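Side-chain contacts in glutamate racemase (Francisella tularensis subsp. tularensis, PDB 3OUT), which is an alpha/beta protein of the Asp/Glu/hydantoin racemase family, with two parallel beta sheets and a pocket that holds D-glutamic acid: residues B[161-166]-B[193-198]; B[151-156]-B[250-255]; B[57-62]-B[89-94]; B[34-39]-B[66-71]; B[130-133]-B[138-141]. All coordinates share one frame; numbering follows the deposited sequence. Where two conformers were deposited one is given.

Contact 1: residues B[161-166]-B[193-198]; sequences HIVELV and KESIAK
Glu-164 on helix 161-171 reaches across to Ser-195 and Lys-198 on helix 193-199. Its CB leaves the helix at a slant to the other one, and CG, anti to the carbonyl carbon (chi1 -65°), begins the approach, lying 4.2 Å from Ser-195 OG. The extended chain then carries CD to 3.8 Å from Lys-198 CD. At the tip, OE1 stays farther off, while OE2 settles against the aliphatic part of the lysine, 3.4 Å from Lys-198 CD. The two long side chains cross obliquely. A bend at chi4 turns the ammonium so that Lys-198 NZ stays 4.2 Å from Glu-164 OE2, too far for a salt bridge.

A water instead links the carboxylate to Ser-195. It donates a bond of 2.6 Å to Glu-164 OE2 and is 2.7 Å from Ser-195 OG, a hydrogen bond whose direction is open. Beside this polar bridge, Val-163 CG1 rests 3.7 Å from Ser-195 OG. A serine suits the spot, being short enough to face the valine yet able to hold the water. The short helical segments cross at -53° with axes 9.4 Å apart. Val-163 also packs on Met-152 and Phe-157, and Ile-196 turns to Leu-182 and Leu-184 of the sheet.

Two helices of the part built on the four-stranded sheet are thus joined by the Val-163 methyl on Ser-195, the crossing of Glu-164 over the Lys-198 methylenes, and a water bridge. The nearby lysine would be expected to stabilise the carboxylate electrostatically, probably only weakly, since the charged atoms do not touch.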
# COMPACT_ATOMS: atom_id res chain seq x y z
N HIS B 161 -31.98 18.34 8.27
CA HIS B 161 -31.71 19.69 7.82
C HIS B 161 -30.28 19.83 7.29
O HIS B 161 -30.06 20.52 6.31
CB HIS B 161 -31.99 20.67 8.97
CG HIS B 161 -32.03 22.11 8.56
ND1 HIS B 161 -31.58 23.12 9.39
CD2 HIS B 161 -32.49 22.71 7.44
CE1 HIS B 161 -31.73 24.29 8.78
NE2 HIS B 161 -32.28 24.07 7.60
N ILE B 162 -29.32 19.19 7.92
CA ILE B 162 -27.92 19.24 7.39
C ILE B 162 -27.82 18.67 5.97
O ILE B 162 -27.23 19.28 5.06
CB ILE B 162 -26.93 18.52 8.31
CG1 ILE B 162 -26.79 19.33 9.62
CG2 ILE B 162 -25.54 18.37 7.64
CD1 ILE B 162 -26.12 18.57 10.78
N VAL B 163 -28.39 17.49 5.78
CA VAL B 163 -28.37 16.83 4.48
C VAL B 163 -29.05 17.72 3.46
O VAL B 163 -28.53 17.96 2.36
CB VAL B 163 -29.06 15.43 4.51
CG1 VAL B 163 -29.13 14.84 3.11
CG2 VAL B 163 -28.33 14.46 5.42
N GLU B 164 -30.20 18.28 3.82
CA GLU B 164 -30.88 19.20 2.91
C GLU B 164 -30.07 20.45 2.55
O GLU B 164 -30.03 20.85 1.41
CB GLU B 164 -32.27 19.51 3.46
CG GLU B 164 -33.16 18.26 3.47
CD GLU B 164 -34.53 18.50 4.06
OE1 GLU B 164 -34.94 19.67 4.14
OE2 GLU B 164 -35.19 17.51 4.41
N LEU B 165 -29.37 21.06 3.51
CA LEU B 165 -28.57 22.21 3.21
C LEU B 165 -27.33 21.90 2.35
O LEU B 165 -27.01 22.68 1.49
CB LEU B 165 -28.14 22.93 4.48
CG LEU B 165 -29.21 23.75 5.21
CD1 LEU B 165 -28.64 24.21 6.52
CD2 LEU B 165 -29.67 24.94 4.38
N VAL B 166 -26.64 20.79 2.65
CA VAL B 166 -25.52 20.39 1.81
C VAL B 166 -26.02 20.09 0.38
O VAL B 166 -25.40 20.50 -0.57
CB VAL B 166 -24.78 19.16 2.40
CG1 VAL B 166 -23.65 18.70 1.45
CG2 VAL B 166 -24.22 19.52 3.82
N LYS B 193 -31.81 9.83 -1.48
CA LYS B 193 -32.63 10.21 -2.63
C LYS B 193 -33.86 11.04 -2.26
O LYS B 193 -34.24 11.95 -3.02
CB LYS B 193 -33.06 8.98 -3.45
CG LYS B 193 -34.02 7.98 -2.80
CD LYS B 193 -34.37 6.89 -3.81
CE LYS B 193 -34.63 5.54 -3.18
NZ LYS B 193 -35.28 5.59 -1.84
N GLU B 194 -34.45 10.74 -1.11
CA GLU B 194 -35.63 11.51 -0.65
C GLU B 194 -35.28 12.97 -0.37
O GLU B 194 -36.06 13.86 -0.69
CB GLU B 194 -36.26 10.88 0.59
CG GLU B 194 -36.90 9.52 0.37
CD GLU B 194 -37.67 8.99 1.60
OE1 GLU B 194 -37.86 9.76 2.58
OE2 GLU B 194 -38.10 7.80 1.57
N SER B 195 -34.10 13.23 0.20
CA SER B 195 -33.65 14.61 0.39
C SER B 195 -33.35 15.26 -0.95
O SER B 195 -33.66 16.41 -1.16
CB SER B 195 -32.42 14.70 1.28
OG SER B 195 -32.70 14.16 2.57
N ILE B 196 -32.73 14.53 -1.87
CA ILE B 196 -32.44 15.08 -3.19
C ILE B 196 -33.76 15.47 -3.90
O ILE B 196 -33.86 16.55 -4.47
CB ILE B 196 -31.60 14.10 -4.04
CG1 ILE B 196 -30.21 13.95 -3.40
CG2 ILE B 196 -31.46 14.59 -5.52
CD1 ILE B 196 -29.33 12.86 -4.00
N ALA B 197 -34.73 14.58 -3.86
CA ALA B 197 -36.03 14.77 -4.53
C ALA B 197 -36.76 16.02 -4.03
O ALA B 197 -37.52 16.64 -4.79
CB ALA B 197 -36.88 13.58 -4.31
N LYS B 198 -36.55 16.39 -2.76
CA LYS B 198 -37.14 17.65 -2.19
C LYS B 198 -36.58 18.93 -2.83
O LYS B 198 -37.29 19.93 -2.96
CB LYS B 198 -36.89 17.78 -0.68
CG LYS B 198 -37.79 17.03 0.29
CD LYS B 198 -37.29 17.31 1.71
CE LYS B 198 -38.27 16.93 2.81
NZ LYS B 198 -38.52 15.45 2.86
O HOH W 1 -34.33 15.11 4.54

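Contact 2: residues B[151-156]-B[250-255]; sequences SMIEEG and EMFLQT
Ile-153 CG2 overlaps two side chains of helix 245-253 at once: the terminal methyl of Met-251, a selenomethionine, with CE 4.0 Å away, and the ring of Phe-252, whose CZ is 4.1 Å away. That methyl branch stands anti to the isoleucine's own N, which aims it at the opposing helix. Both partners meet Ile-153 at about a right angle. Met-251 leaves its helix with CG anti to N and bends at chi3 (67°), so CE curls back and also lies 3.9 Å from Ile-153 O. A flexible, unbranched chain is well suited to such fitting. The same carbonyl accepts the N-H of Gly-156 at 3.0 Å within a Schellman motif, where the positive phi of 95° suits glycine.

The contact joins the end of helix 149-154, which follows strand 140-145 of the four-stranded sheet, to a helix between two strands of the six-stranded one. It lies close to the pocket: the side chain of Phe-252 is about 8 Å from the bound D-glutamic acid. The Phe-252 ring meets that of the pocket residue His-188, whose NE2 is hydrogen-bonded to Glu-154 OE2. Purely van der Waals in its side chains, the touch places an apolar surface beside His-188.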
# COMPACT_ATOMS: atom_id res chain seq x y z
N SER B 151 -18.64 11.27 2.82
CA SER B 151 -18.35 11.25 4.26
C SER B 151 -19.61 11.51 5.11
O SER B 151 -19.82 10.87 6.13
CB SER B 151 -17.27 12.26 4.59
OG SER B 151 -16.98 12.14 5.99
N MSE B 152 -20.43 12.44 4.67
CA MSE B 152 -21.68 12.82 5.32
C MSE B 152 -22.53 11.56 5.55
O MSE B 152 -23.01 11.31 6.66
CB MSE B 152 -22.45 13.85 4.44
CG MSE B 152 -23.69 14.31 5.04
SE MSE B 152 -24.64 15.53 3.84
CE MSE B 152 -25.33 14.11 2.67
N ILE B 153 -22.67 10.77 4.50
CA ILE B 153 -23.51 9.58 4.54
C ILE B 153 -22.86 8.50 5.41
O ILE B 153 -23.53 7.81 6.21
CB ILE B 153 -23.82 9.11 3.08
CG1 ILE B 153 -24.79 10.11 2.43
CG2 ILE B 153 -24.39 7.69 3.03
CD1 ILE B 153 -24.83 9.97 0.92
N GLU B 154 -21.54 8.35 5.28
CA GLU B 154 -20.83 7.35 6.09
C GLU B 154 -20.84 7.70 7.57
O GLU B 154 -20.75 6.80 8.41
CB GLU B 154 -19.41 7.11 5.59
CG GLU B 154 -19.40 6.41 4.21
CD GLU B 154 -18.04 6.04 3.69
OE1 GLU B 154 -17.03 6.33 4.36
OE2 GLU B 154 -17.97 5.45 2.58
N GLU B 155 -20.97 8.99 7.89
CA GLU B 155 -21.07 9.44 9.28
C GLU B 155 -22.50 9.36 9.82
O GLU B 155 -22.75 9.73 10.95
CB GLU B 155 -20.56 10.85 9.41
CG GLU B 155 -19.08 10.98 9.18
CD GLU B 155 -18.26 10.20 10.18
OE1 GLU B 155 -18.70 10.06 11.35
OE2 GLU B 155 -17.20 9.67 9.79
N GLY B 156 -23.43 8.92 8.98
CA GLY B 156 -24.81 8.70 9.42
C GLY B 156 -25.76 9.84 9.18
O GLY B 156 -26.91 9.77 9.66
N GLU B 250 -23.50 -2.60 6.40
CA GLU B 250 -24.76 -3.34 6.44
C GLU B 250 -25.95 -2.43 6.22
O GLU B 250 -26.99 -2.92 5.80
CB GLU B 250 -24.86 -4.19 7.71
CG GLU B 250 -23.83 -5.32 7.68
CD GLU B 250 -23.90 -6.25 8.88
OE1 GLU B 250 -24.74 -6.06 9.80
OE2 GLU B 250 -23.08 -7.19 8.90
N MSE B 251 -25.77 -1.12 6.42
CA MSE B 251 -26.79 -0.11 5.99
C MSE B 251 -27.03 -0.20 4.47
O MSE B 251 -28.17 -0.14 4.02
CB MSE B 251 -26.40 1.31 6.41
CG MSE B 251 -27.41 2.39 6.07
SE MSE B 251 -26.85 4.20 6.46
CE MSE B 251 -25.37 4.49 5.17
N PHE B 252 -25.96 -0.45 3.70
CA PHE B 252 -26.06 -0.61 2.25
C PHE B 252 -26.47 -2.00 1.87
O PHE B 252 -27.24 -2.17 0.92
CB PHE B 252 -24.72 -0.27 1.56
CG PHE B 252 -24.45 1.20 1.49
CD1 PHE B 252 -23.73 1.83 2.47
CD2 PHE B 252 -24.95 1.97 0.46
CE1 PHE B 252 -23.46 3.17 2.44
CE2 PHE B 252 -24.69 3.35 0.43
CZ PHE B 252 -23.96 3.94 1.42
N LEU B 253 -25.94 -3.00 2.56
CA LEU B 253 -26.17 -4.41 2.17
C LEU B 253 -27.59 -4.84 2.54
O LEU B 253 -28.20 -5.61 1.84
CB LEU B 253 -25.17 -5.34 2.87
CG LEU B 253 -25.29 -6.84 2.54
CD1 LEU B 253 -25.13 -7.10 1.03
CD2 LEU B 253 -24.23 -7.59 3.32
N GLN B 254 -28.10 -4.34 3.66
CA GLN B 254 -29.47 -4.67 4.12
C GLN B 254 -29.61 -6.10 4.64
O GLN B 254 -30.74 -6.63 4.78
CB GLN B 254 -30.53 -4.34 3.04
CG GLN B 254 -30.51 -2.85 2.64
CD GLN B 254 -31.75 -2.39 1.90
OE1 GLN B 254 -32.69 -3.15 1.68
NE2 GLN B 254 -31.74 -1.14 1.48
N THR B 255 -28.47 -6.72 4.95
CA THR B 255 -28.41 -8.03 5.57
C THR B 255 -27.00 -8.18 6.18
O THR B 255 -26.12 -7.36 5.92
CB THR B 255 -28.71 -9.15 4.54
OG1 THR B 255 -29.11 -10.34 5.23
CG2 THR B 255 -27.50 -9.45 3.67

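Contact 3: residues B[57-62]-B[89-94]; sequences FAAQTA and QEIAKA
Helices 51-67 and 78-92 are successive connections of the six-stranded parallel sheet, the first linking strand 35-39 to strand 72-75 and the second leading on to strand 97-99, and Ile-91 bridges them by packing on Ala-59 and Ala-62. These two alanines, three residues apart, present neighbouring points of one helix surface. Their small side chains let the isoleucine come close to the backbone: Ile-91 CD1 lies 3.7 Å from Ala-59 CA and is equally near Ala-59 CB and O. Its other branch, CG2, meets Ala-62 CB at 3.8 Å, and CD1 reaches the same methyl at 3.9 Å.

The torsions explain this two-pronged fit. CG2 stands anti to the backbone N, while CG1 runs beside that N (chi1 -67°) and the extended chi2 (160°) carries CD1 toward the start of segment 57-62. The closest pair of alpha carbons, Ala-62 CA and Ile-91 CA, is 6.6 Å apart. Toward the sheet, Ala-58 and Ala-62 pack on Phe-13 of strand 10-14, and Ala-59 also touches Ile-87. Cohesion here comes from shape: a branched aliphatic chain against alanine and helix backbone, held by dispersion and hydrophobic burial without any directional bond.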
# COMPACT_ATOMS: atom_id res chain seq x y z
N PHE B 57 -4.41 1.54 -7.45
CA PHE B 57 -5.19 0.78 -6.49
C PHE B 57 -6.06 -0.25 -7.20
O PHE B 57 -6.13 -1.45 -6.81
CB PHE B 57 -6.10 1.72 -5.70
CG PHE B 57 -5.41 2.59 -4.71
CD1 PHE B 57 -4.08 2.47 -4.39
CD2 PHE B 57 -6.19 3.57 -4.07
CE1 PHE B 57 -3.52 3.31 -3.44
CE2 PHE B 57 -5.64 4.40 -3.13
CZ PHE B 57 -4.31 4.25 -2.83
N ALA B 58 -6.71 0.17 -8.30
CA ALA B 58 -7.63 -0.74 -9.03
C ALA B 58 -6.89 -1.90 -9.66
O ALA B 58 -7.43 -3.01 -9.69
CB ALA B 58 -8.39 0.02 -10.13
N ALA B 59 -5.65 -1.69 -10.13
CA ALA B 59 -4.88 -2.81 -10.69
C ALA B 59 -4.64 -3.88 -9.62
O ALA B 59 -4.73 -5.06 -9.90
CB ALA B 59 -3.58 -2.34 -11.35
N GLN B 60 -4.40 -3.48 -8.37
CA GLN B 60 -4.16 -4.43 -7.32
C GLN B 60 -5.41 -5.27 -7.02
O GLN B 60 -5.33 -6.50 -6.95
CB GLN B 60 -3.72 -3.70 -6.04
CG GLN B 60 -2.39 -2.93 -6.17
CD GLN B 60 -2.01 -2.37 -4.84
OE1 GLN B 60 -2.63 -1.43 -4.38
NE2 GLN B 60 -1.01 -2.97 -4.18
N THR B 61 -6.57 -4.61 -6.87
CA THR B 61 -7.83 -5.31 -6.58
C THR B 61 -8.16 -6.25 -7.75
O THR B 61 -8.60 -7.35 -7.54
CB THR B 61 -8.98 -4.35 -6.33
OG1 THR B 61 -8.65 -3.59 -5.15
CG2 THR B 61 -10.31 -5.10 -6.10
N ALA B 62 -7.97 -5.80 -8.97
CA ALA B 62 -8.23 -6.63 -10.14
C ALA B 62 -7.43 -7.90 -10.10
O ALA B 62 -7.98 -9.00 -10.31
CB ALA B 62 -7.97 -5.87 -11.47
N GLN B 89 -10.23 -4.21 -17.13
CA GLN B 89 -10.49 -5.04 -18.30
C GLN B 89 -9.22 -5.73 -18.84
O GLN B 89 -9.26 -6.92 -19.20
CB GLN B 89 -11.21 -4.20 -19.38
CG GLN B 89 -12.71 -4.00 -19.08
CD GLN B 89 -13.45 -3.04 -20.01
OE1 GLN B 89 -12.87 -2.38 -20.87
NE2 GLN B 89 -14.75 -2.91 -19.78
N GLU B 90 -8.11 -5.00 -18.85
CA GLU B 90 -6.84 -5.51 -19.38
C GLU B 90 -6.31 -6.66 -18.52
O GLU B 90 -5.79 -7.65 -19.03
CB GLU B 90 -5.80 -4.40 -19.46
CG GLU B 90 -4.59 -4.80 -20.26
CD GLU B 90 -4.91 -4.91 -21.76
OE1 GLU B 90 -4.35 -5.83 -22.40
OE2 GLU B 90 -5.72 -4.10 -22.29
N ILE B 91 -6.43 -6.49 -17.22
CA ILE B 91 -6.08 -7.55 -16.27
C ILE B 91 -7.04 -8.75 -16.33
O ILE B 91 -6.59 -9.89 -16.23
CB ILE B 91 -5.97 -6.97 -14.82
CG1 ILE B 91 -4.79 -6.02 -14.78
CG2 ILE B 91 -5.81 -8.08 -13.74
CD1 ILE B 91 -4.82 -5.02 -13.62
N ALA B 92 -8.33 -8.48 -16.48
CA ALA B 92 -9.32 -9.55 -16.47
C ALA B 92 -9.20 -10.44 -17.72
O ALA B 92 -9.60 -11.59 -17.68
CB ALA B 92 -10.75 -8.97 -16.31
N LYS B 93 -8.66 -9.89 -18.81
CA LYS B 93 -8.48 -10.60 -20.09
C LYS B 93 -9.82 -11.14 -20.53
O LYS B 93 -10.71 -10.35 -20.78
CB LYS B 93 -7.38 -11.67 -19.99
CG LYS B 93 -5.97 -11.07 -19.88
CD LYS B 93 -4.95 -12.10 -19.47
CE LYS B 93 -3.54 -11.53 -19.50
NZ LYS B 93 -3.48 -10.24 -18.73
N ALA B 94 -10.00 -12.47 -20.57
CA ALA B 94 -11.24 -13.06 -21.11
C ALA B 94 -12.42 -13.05 -20.14
O ALA B 94 -13.55 -13.40 -20.49
CB ALA B 94 -10.99 -14.50 -21.62

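Contact 4: residues B[34-39]-B[66-71]; sequences DIIYFG and IDQEVK
Lys-71 NZ is gripped by a salt bridge to Glu-33 OE1 and by hydrogen bonds to the carbonyls of Asp-6 and Leu-224, and it lies at the end of the turn whose Gln-68 and Val-70 close over Ile-36. A charged amine needs such partners where it is buried, and two carbonyls plus a carboxylate supply them.

The contact itself is apolar. Ile-36 CD1, at the tip of the side chain, touches Gln-68 CB at 3.7 Å and Gln-68 CG at 4.0 Å, and it has Val-70 CG1 at 4.2 Å as a second neighbour. An extended chi2 (176°) thrusts this methyl out from strand 35-39, so that it bridges a gap of 8.1 Å between Ile-36 CA and Val-70 CA. Gln-68 crosses it at about a right angle. The glutamine is bent at chi2 (-50°), which lays its methylenes against the isoleucine and leads the amide off to other partners: NE2 bonds Phe-64 O, and OE1 accepts from Arg-51 NH2 of a neighbouring subunit. Between the two touching residues Glu-69 turns with a positive phi (58°), its N bonded to Ile-66 O at 3.0 Å, so that Gln-68 and Val-70 both face the strand.

Here helix 51-67 ends and the chain heads into strand 72-75, completing the crossover that began at strand 35-39. Gln-68 serves two environments, since its aliphatic part covers the tip of the buried isoleucine while its amide, with partners for both NE2 and OE1, joins the helix end to another subunit.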
# COMPACT_ATOMS: atom_id res chain seq x y z
N ASP B 34 -22.48 -17.77 -6.06
CA ASP B 34 -21.48 -17.36 -5.08
C ASP B 34 -20.98 -15.96 -5.45
O ASP B 34 -20.87 -15.61 -6.63
CB ASP B 34 -20.30 -18.32 -5.13
CG ASP B 34 -20.65 -19.73 -4.66
OD1 ASP B 34 -21.61 -19.95 -3.88
OD2 ASP B 34 -19.91 -20.64 -5.08
N ILE B 35 -20.70 -15.14 -4.44
CA ILE B 35 -20.24 -13.76 -4.65
C ILE B 35 -19.04 -13.51 -3.74
O ILE B 35 -19.06 -13.82 -2.54
CB ILE B 35 -21.35 -12.70 -4.33
CG1 ILE B 35 -22.67 -13.01 -5.09
CG2 ILE B 35 -20.83 -11.27 -4.61
CD1 ILE B 35 -23.80 -12.04 -4.80
N ILE B 36 -18.01 -12.87 -4.32
CA ILE B 36 -16.89 -12.34 -3.58
C ILE B 36 -16.99 -10.82 -3.72
O ILE B 36 -16.92 -10.30 -4.82
CB ILE B 36 -15.53 -12.78 -4.17
CG1 ILE B 36 -15.33 -14.28 -4.00
CG2 ILE B 36 -14.39 -11.97 -3.52
CD1 ILE B 36 -14.01 -14.83 -4.68
N TYR B 37 -17.21 -10.13 -2.60
CA TYR B 37 -17.15 -8.69 -2.54
C TYR B 37 -15.72 -8.28 -2.11
O TYR B 37 -15.17 -8.84 -1.14
CB TYR B 37 -18.15 -8.17 -1.51
CG TYR B 37 -17.96 -6.69 -1.19
CD1 TYR B 37 -18.56 -5.71 -1.97
CD2 TYR B 37 -17.20 -6.28 -0.10
CE1 TYR B 37 -18.36 -4.36 -1.73
CE2 TYR B 37 -16.99 -4.92 0.15
CZ TYR B 37 -17.57 -3.97 -0.63
OH TYR B 37 -17.37 -2.61 -0.38
N PHE B 38 -15.16 -7.30 -2.81
CA PHE B 38 -13.88 -6.70 -2.40
C PHE B 38 -14.05 -5.25 -2.09
O PHE B 38 -14.50 -4.48 -2.95
CB PHE B 38 -12.78 -6.85 -3.46
CG PHE B 38 -11.39 -6.61 -2.90
CD1 PHE B 38 -10.60 -7.69 -2.55
CD2 PHE B 38 -10.93 -5.33 -2.64
CE1 PHE B 38 -9.36 -7.50 -1.96
CE2 PHE B 38 -9.69 -5.13 -2.07
CZ PHE B 38 -8.91 -6.24 -1.73
N GLY B 39 -13.65 -4.84 -0.90
CA GLY B 39 -13.63 -3.42 -0.58
C GLY B 39 -12.27 -3.04 -0.03
O GLY B 39 -11.80 -3.65 0.95
N ILE B 66 -8.87 -11.80 -9.88
CA ILE B 66 -8.54 -12.76 -10.94
C ILE B 66 -7.84 -13.99 -10.36
O ILE B 66 -8.10 -15.11 -10.79
CB ILE B 66 -7.76 -12.10 -12.09
CG1 ILE B 66 -8.66 -11.09 -12.82
CG2 ILE B 66 -7.15 -13.17 -13.05
CD1 ILE B 66 -9.96 -11.60 -13.54
N ASP B 67 -7.05 -13.81 -9.31
CA ASP B 67 -6.44 -14.93 -8.60
C ASP B 67 -7.45 -15.81 -7.88
O ASP B 67 -7.16 -17.00 -7.60
CB ASP B 67 -5.44 -14.43 -7.54
CG ASP B 67 -4.05 -14.27 -8.07
OD1 ASP B 67 -3.84 -14.35 -9.29
OD2 ASP B 67 -3.19 -14.03 -7.19
N GLN B 68 -8.65 -15.28 -7.61
CA GLN B 68 -9.74 -16.09 -7.02
C GLN B 68 -10.59 -16.79 -8.07
O GLN B 68 -11.56 -17.52 -7.73
CB GLN B 68 -10.70 -15.24 -6.17
CG GLN B 68 -10.08 -14.28 -5.21
CD GLN B 68 -9.03 -14.85 -4.32
OE1 GLN B 68 -9.33 -15.75 -3.51
NE2 GLN B 68 -7.77 -14.31 -4.43
N GLU B 69 -10.24 -16.59 -9.34
CA GLU B 69 -10.89 -17.25 -10.48
C GLU B 69 -12.39 -16.96 -10.50
O GLU B 69 -13.24 -17.88 -10.58
CB GLU B 69 -10.59 -18.75 -10.54
CG GLU B 69 -9.12 -19.02 -10.82
CD GLU B 69 -8.78 -20.51 -10.90
OE1 GLU B 69 -9.27 -21.33 -10.10
OE2 GLU B 69 -8.04 -20.83 -11.82
N VAL B 70 -12.74 -15.67 -10.38
CA VAL B 70 -14.12 -15.23 -10.61
C VAL B 70 -14.51 -15.49 -12.07
O VAL B 70 -13.65 -15.42 -12.95
CB VAL B 70 -14.36 -13.76 -10.24
CG1 VAL B 70 -14.13 -13.53 -8.71
CG2 VAL B 70 -13.46 -12.80 -11.06
N LYS B 71 -15.79 -15.72 -12.34
CA LYS B 71 -16.25 -15.88 -13.76
C LYS B 71 -16.65 -14.58 -14.44
O LYS B 71 -16.77 -14.52 -15.67
CB LYS B 71 -17.42 -16.87 -13.88
CG LYS B 71 -18.64 -16.49 -13.10
CD LYS B 71 -19.69 -17.62 -13.20
CE LYS B 71 -20.87 -17.33 -12.37
NZ LYS B 71 -21.87 -18.51 -12.48

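Contact 5: residues B[130-133]-B[138-141]; sequences LQIH and NIEV
Ile-132 CG2 sits between two residues of the opposite segment, 3.8 Å from Val-141 CG2 and also 3.8 Å from Ile-139 CD1. The two isoleucines cross at about a right angle, and the beta-branched types suit a helix packed against the side chains leading into a strand.

His-133 adds the polar bond. With CG anti to the carbonyl carbon (chi1 -70°), its ring swings over to Ile-139, and NE2 donates to Ile-139 O at 2.8 Å. The N-H points moderately off line (141°), yet the donor approaches the carbonyl oxygen almost head-on (162°) and the oxygen is close to the ring plane. Val-141 CG2 lies obliquely to the ring, 3.6 Å from NE2.

A tight return follows helix 127-135, bringing the chain into strand 140-145, which within this chain is an edge strand of the four-stranded parallel sheet, beside strand 113-118. The helix thus packs on the strand it precedes, in the last step of a beta-alpha-beta crossover, with Ile-139 touching Val-114 and Val-141 touching Val-116. The other ring nitrogen, His-133 ND1, is hydrogen-bonded to Glu-69 OE2 of a neighbouring subunit, which may favour a positive imidazole.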
# COMPACT_ATOMS: atom_id res chain seq x y z
N LEU B 130 -18.56 11.96 -21.36
CA LEU B 130 -17.94 11.28 -22.49
C LEU B 130 -18.71 10.06 -22.96
O LEU B 130 -18.95 9.89 -24.16
CB LEU B 130 -16.50 10.91 -22.16
CG LEU B 130 -15.68 10.30 -23.30
CD1 LEU B 130 -15.29 11.39 -24.30
CD2 LEU B 130 -14.48 9.50 -22.73
N GLN B 131 -19.12 9.23 -22.02
CA GLN B 131 -19.80 7.97 -22.36
C GLN B 131 -21.21 8.22 -22.87
O GLN B 131 -21.67 7.53 -23.75
CB GLN B 131 -19.82 7.00 -21.19
CG GLN B 131 -18.41 6.55 -20.74
CD GLN B 131 -17.67 5.73 -21.77
OE1 GLN B 131 -18.25 4.86 -22.42
NE2 GLN B 131 -16.37 6.01 -21.93
N ILE B 132 -21.88 9.22 -22.31
CA ILE B 132 -23.20 9.61 -22.81
C ILE B 132 -23.04 10.11 -24.23
O ILE B 132 -23.80 9.73 -25.11
CB ILE B 132 -23.86 10.67 -21.90
CG1 ILE B 132 -24.22 10.05 -20.55
CG2 ILE B 132 -25.13 11.27 -22.57
CD1 ILE B 132 -24.56 11.07 -19.44
N HIS B 133 -22.02 10.94 -24.46
CA HIS B 133 -21.76 11.48 -25.80
C HIS B 133 -21.32 10.45 -26.85
O HIS B 133 -21.57 10.67 -28.06
CB HIS B 133 -20.80 12.66 -25.72
CG HIS B 133 -21.40 13.88 -25.09
ND1 HIS B 133 -20.64 14.79 -24.37
CD2 HIS B 133 -22.67 14.33 -25.04
CE1 HIS B 133 -21.43 15.74 -23.90
NE2 HIS B 133 -22.67 15.49 -24.32
N ASN B 138 -25.14 14.93 -29.04
CA ASN B 138 -25.98 16.10 -28.89
C ASN B 138 -26.83 16.15 -27.63
O ASN B 138 -27.54 17.13 -27.41
CB ASN B 138 -26.81 16.28 -30.15
CG ASN B 138 -25.95 16.74 -31.31
OD1 ASN B 138 -25.16 17.71 -31.19
ND2 ASN B 138 -26.03 16.04 -32.40
N ILE B 139 -26.71 15.12 -26.79
CA ILE B 139 -27.32 15.15 -25.45
C ILE B 139 -26.56 16.21 -24.63
O ILE B 139 -25.31 16.24 -24.60
CB ILE B 139 -27.30 13.78 -24.75
CG1 ILE B 139 -28.13 12.76 -25.53
CG2 ILE B 139 -27.80 13.93 -23.32
CD1 ILE B 139 -28.05 11.34 -25.02
N GLU B 140 -27.31 17.07 -23.98
CA GLU B 140 -26.76 18.11 -23.13
C GLU B 140 -26.52 17.47 -21.79
O GLU B 140 -27.46 16.96 -21.18
CB GLU B 140 -27.76 19.27 -22.97
CG GLU B 140 -28.00 20.01 -24.23
CD GLU B 140 -29.10 21.03 -24.11
OE1 GLU B 140 -30.01 20.91 -23.25
OE2 GLU B 140 -29.07 21.96 -24.92
N VAL B 141 -25.26 17.49 -21.35
CA VAL B 141 -24.87 16.90 -20.04
C VAL B 141 -24.30 17.96 -19.10
O VAL B 141 -23.35 18.64 -19.43
CB VAL B 141 -23.85 15.76 -20.22
CG1 VAL B 141 -23.52 15.12 -18.83
CG2 VAL B 141 -24.36 14.70 -21.19

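Overall arrangement
Contacts 3 and 4 share helix 51-67 on the six-stranded sheet and touch through Thr-61 on Phe-38 and Ala-92 on Ile-66; contact 4 is fully buried, contact 3 only partly. Contacts 1 and 5 belong to the four-stranded half, on partly buried ground, and each adds polar chemistry: water-mediated in contact 1, a direct histidine bond in contact 5. Contact 2, buried and apolar, joins the two halves and touches contact 1 where Met-152 packs on Val-166. Contacts 1 and 4 lie on opposite sides of the chain's centre, about 35 Å apart centre to centre. Contact 4 of one subunit meets contact 5 of another across a subunit interface.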